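PDB 6RIW: ORF10 from Moritella marina, which forms the ketosynthase-chain length factor didomain of a polyunsaturated fatty acid synthase, which probably condenses acyl units during fatty acid biosynthesis. Local coordinates for residues Y670-L675 / V688-V693. Residues are numbered along the deposited sequence; the frame is centred on the assembly and turned at random.
Sequences YRCVEL and VIIAAV
Ile-690 lies with both of its branches against the backbone and CB of Cys-672, joining helix 668-682 to strand 687-694 in the second ketosynthase-type unit of the chain, probably the chain length factor half. The position of the helix is consistent with the central helical layer, between the two sheets, of the alpha-beta-alpha-beta-alpha thiolase-like fold. The contact is small, burying 132 Å² in all; the side-chain contacts are apolar, and no hydrogen bond crosses between the segments. CG2 of Ile-690 meets CB of Cys-672 at 3.6 Å. With CG1 anti to the carbonyl carbon (chi1 -56°) and the chain then extended (chi2 178°), the longer branch places CD1 over the face of the Cys-672/Val-673 peptide. Here CD1 of Ile-690 lies 3.8 Å from O of Cys-672 and 4.0 Å from N of Val-673. Backbone hydrogen bonds join Ile-690 to Ile-748 of strand 741-752 on one edge and Ile-689 and Ala-691 to strand 576-581 on the other, so the isoleucine projects from an interior strand. On the far side of the helix, NH2 of Arg-671 and OE1 of Glu-674 form a salt bridge at 3.1 Å, in the guanidinium plane and on the syn lone pair of OE1. The side chain of Val-673 sets off away from the strand and touches Ile-765 and Val-768 of strand 763-772, yet its CG2 still reaches CD1 of Ile-690 at 4.2 Å, the two side chains crossing at about a right angle.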
ATOM      1  N   TYR A 670      -0.187  10.394  10.341  1.00 11.11           N
ATOM      2  CA  TYR A 670       0.888  11.255  10.831  1.00 10.69           C
ATOM      3  C   TYR A 670       2.142  11.147   9.962  1.00 12.03           C
ATOM      4  O   TYR A 670       2.839  12.147   9.764  1.00 12.74           O
ATOM      5  CB  TYR A 670       1.179  10.923  12.309  1.00 12.20           C
ATOM      6  CG  TYR A 670      -0.047  11.050  13.208  1.00 11.34           C
ATOM      7  CD1 TYR A 670      -1.013  12.015  12.966  1.00 13.95           C
ATOM      8  CD2 TYR A 670      -0.248  10.188  14.286  1.00 13.56           C
ATOM      9  CE1 TYR A 670      -2.150  12.136  13.779  1.00 12.01           C
ATOM     10  CE2 TYR A 670      -1.385  10.304  15.106  1.00 16.86           C
ATOM     11  CZ  TYR A 670      -2.318  11.280  14.847  1.00 14.49           C
ATOM     12  OH  TYR A 670      -3.435  11.385  15.663  1.00 15.53           O
ATOM     13  N   ARG A 671       2.435   9.967   9.398  1.00 10.90           N
ATOM     14  CA  ARG A 671       3.514   9.907   8.413  1.00 10.26           C
ATOM     15  C   ARG A 671       3.186  10.718   7.155  1.00 11.15           C
ATOM     16  O   ARG A 671       4.100  11.266   6.525  1.00 12.04           O
ATOM     17  CB  ARG A 671       3.842   8.459   8.040  1.00 12.70           C
ATOM     18  CG  ARG A 671       4.467   7.631   9.187  1.00 12.97           C
ATOM     19  CD  ARG A 671       5.902   8.068   9.550  1.00 17.36           C
ATOM     20  NE  ARG A 671       6.463   7.217  10.609  1.00 17.24           N
ATOM     21  CZ  ARG A 671       7.602   7.476  11.259  1.00 21.73           C
ATOM     22  NH1 ARG A 671       8.033   6.638  12.203  1.00 18.20           N
ATOM     23  NH2 ARG A 671       8.317   8.565  10.963  1.00 18.59           N
ATOM     24  N   CYS A 672       1.910  10.793   6.760  1.00 12.03           N
ATOM     25  CA  CYS A 672       1.530  11.653   5.632  1.00 11.59           C
ATOM     26  C   CYS A 672       1.761  13.120   5.950  1.00 11.48           C
ATOM     27  O   CYS A 672       2.157  13.904   5.072  1.00 12.38           O
ATOM     28  CB  CYS A 672       0.053  11.453   5.269  1.00 10.61           C
ATOM     29  SG  CYS A 672      -0.314   9.890   4.440  1.00 13.57           S
ATOM     30  N   VAL A 673       1.447  13.537   7.175  1.00 11.04           N
ATOM     31  CA  VAL A 673       1.699  14.928   7.556  1.00 11.26           C
ATOM     32  C   VAL A 673       3.187  15.246   7.420  1.00 13.83           C
ATOM     33  O   VAL A 673       3.579  16.278   6.858  1.00 12.57           O
ATOM     34  CB  VAL A 673       1.178  15.177   8.981  1.00 10.56           C
ATOM     35  CG1 VAL A 673       1.579  16.568   9.481  1.00 12.41           C
ATOM     36  CG2 VAL A 673      -0.358  14.976   9.039  1.00 12.39           C
ATOM     37  N   GLU A 674       4.042  14.352   7.939  1.00 13.29           N
ATOM     38  CA  GLU A 674       5.491  14.505   7.817  1.00 12.46           C
ATOM     39  C   GLU A 674       5.927  14.539   6.360  1.00 15.11           C
ATOM     40  O   GLU A 674       6.753  15.374   5.964  1.00 15.84           O
ATOM     41  CB  GLU A 674       6.193  13.360   8.545  1.00 15.02           C
ATOM     42  CG  GLU A 674       7.720  13.301   8.368  1.00 21.17           C
ATOM     43  CD  GLU A 674       8.356  12.170   9.205  1.00 24.10           C
ATOM     44  OE1 GLU A 674       7.961  10.975   9.065  1.00 23.28           O
ATOM     45  OE2 GLU A 674       9.237  12.487  10.021  1.00 25.24           O
ATOM     46  N   LEU A 675       5.374  13.650   5.543  1.00 12.75           N
ATOM     47  CA  LEU A 675       5.693  13.652   4.111  1.00 12.88           C
ATOM     48  C   LEU A 675       5.230  14.939   3.427  1.00 14.72           C
ATOM     49  O   LEU A 675       5.967  15.521   2.612  1.00 13.95           O
ATOM     50  CB  LEU A 675       5.057  12.426   3.444  1.00 12.19           C
ATOM     51  CG  LEU A 675       5.233  12.261   1.926  1.00 12.76           C
ATOM     52  CD1 LEU A 675       6.714  12.364   1.557  1.00 15.46           C
ATOM     53  CD2 LEU A 675       4.649  10.893   1.499  1.00 15.27           C
ATOM     54  N   VAL A 688      -1.350  19.895  -0.757  1.00 14.44           N
ATOM     55  CA  VAL A 688      -1.373  18.445  -0.582  1.00 13.62           C
ATOM     56  C   VAL A 688      -2.713  18.063   0.019  1.00 13.48           C
ATOM     57  O   VAL A 688      -3.135  18.646   1.027  1.00 13.86           O
ATOM     58  CB  VAL A 688      -0.221  17.949   0.315  1.00 14.70           C
ATOM     59  CG1 VAL A 688      -0.356  16.441   0.586  1.00 12.41           C
ATOM     60  CG2 VAL A 688       1.143  18.278  -0.299  1.00 12.91           C
ATOM     61  N   ILE A 689      -3.408  17.138  -0.634  1.00  9.91           N
ATOM     62  CA  ILE A 689      -4.603  16.528  -0.065  1.00 11.77           C
ATOM     63  C   ILE A 689      -4.126  15.322   0.718  1.00 12.20           C
ATOM     64  O   ILE A 689      -3.434  14.460   0.162  1.00 12.24           O
ATOM     65  CB  ILE A 689      -5.591  16.099  -1.159  1.00 13.21           C
ATOM     66  CG1 ILE A 689      -6.021  17.298  -2.002  1.00 14.89           C
ATOM     67  CG2 ILE A 689      -6.787  15.402  -0.537  1.00 12.36           C
ATOM     68  CD1 ILE A 689      -7.061  16.963  -3.058  1.00 13.15           C
ATOM     69  N   ILE A 690      -4.473  15.251   2.001  1.00 12.25           N
ATOM     70  CA  ILE A 690      -4.219  14.034   2.776  1.00 10.35           C
ATOM     71  C   ILE A 690      -5.570  13.405   3.068  1.00 11.23           C
ATOM     72  O   ILE A 690      -6.369  13.972   3.815  1.00 10.59           O
ATOM     73  CB  ILE A 690      -3.455  14.297   4.074  1.00 10.91           C
ATOM     74  CG1 ILE A 690      -2.138  15.027   3.766  1.00 10.17           C
ATOM     75  CG2 ILE A 690      -3.201  12.932   4.779  1.00 12.62           C
ATOM     76  CD1 ILE A 690      -1.325  15.375   5.014  1.00 11.82           C
ATOM     77  N   ALA A 691      -5.842  12.258   2.459  1.00  9.65           N
ATOM     78  CA  ALA A 691      -7.083  11.543   2.719  1.00 10.06           C
ATOM     79  C   ALA A 691      -6.763  10.273   3.493  1.00  9.76           C
ATOM     80  O   ALA A 691      -5.616   9.800   3.541  1.00 13.57           O
ATOM     81  CB  ALA A 691      -7.829  11.217   1.414  1.00 13.32           C
ATOM     82  N   ALA A 692      -7.774   9.734   4.144  1.00  9.65           N
ATOM     83  CA  ALA A 692      -7.549   8.546   4.952  1.00  8.93           C
ATOM     84  C   ALA A 692      -8.817   7.726   4.902  1.00 12.74           C
ATOM     85  O   ALA A 692      -9.907   8.290   4.948  1.00 10.56           O
ATOM     86  CB  ALA A 692      -7.221   8.897   6.405  1.00 11.10           C
ATOM     87  N   VAL A 693      -8.686   6.404   4.850  1.00 10.36           N
ATOM     88  CA  VAL A 693      -9.876   5.559   4.840  1.00  9.05           C
ATOM     89  C   VAL A 693      -9.530   4.233   5.494  1.00 10.78           C
ATOM     90  O   VAL A 693      -8.463   3.656   5.249  1.00 10.84           O
ATOM     91  CB  VAL A 693     -10.432   5.355   3.414  1.00 10.71           C
ATOM     92  CG1 VAL A 693      -9.368   4.798   2.470  1.00 12.01           C
ATOM     93  CG2 VAL A 693     -11.663   4.447   3.431  1.00 11.52           C
TER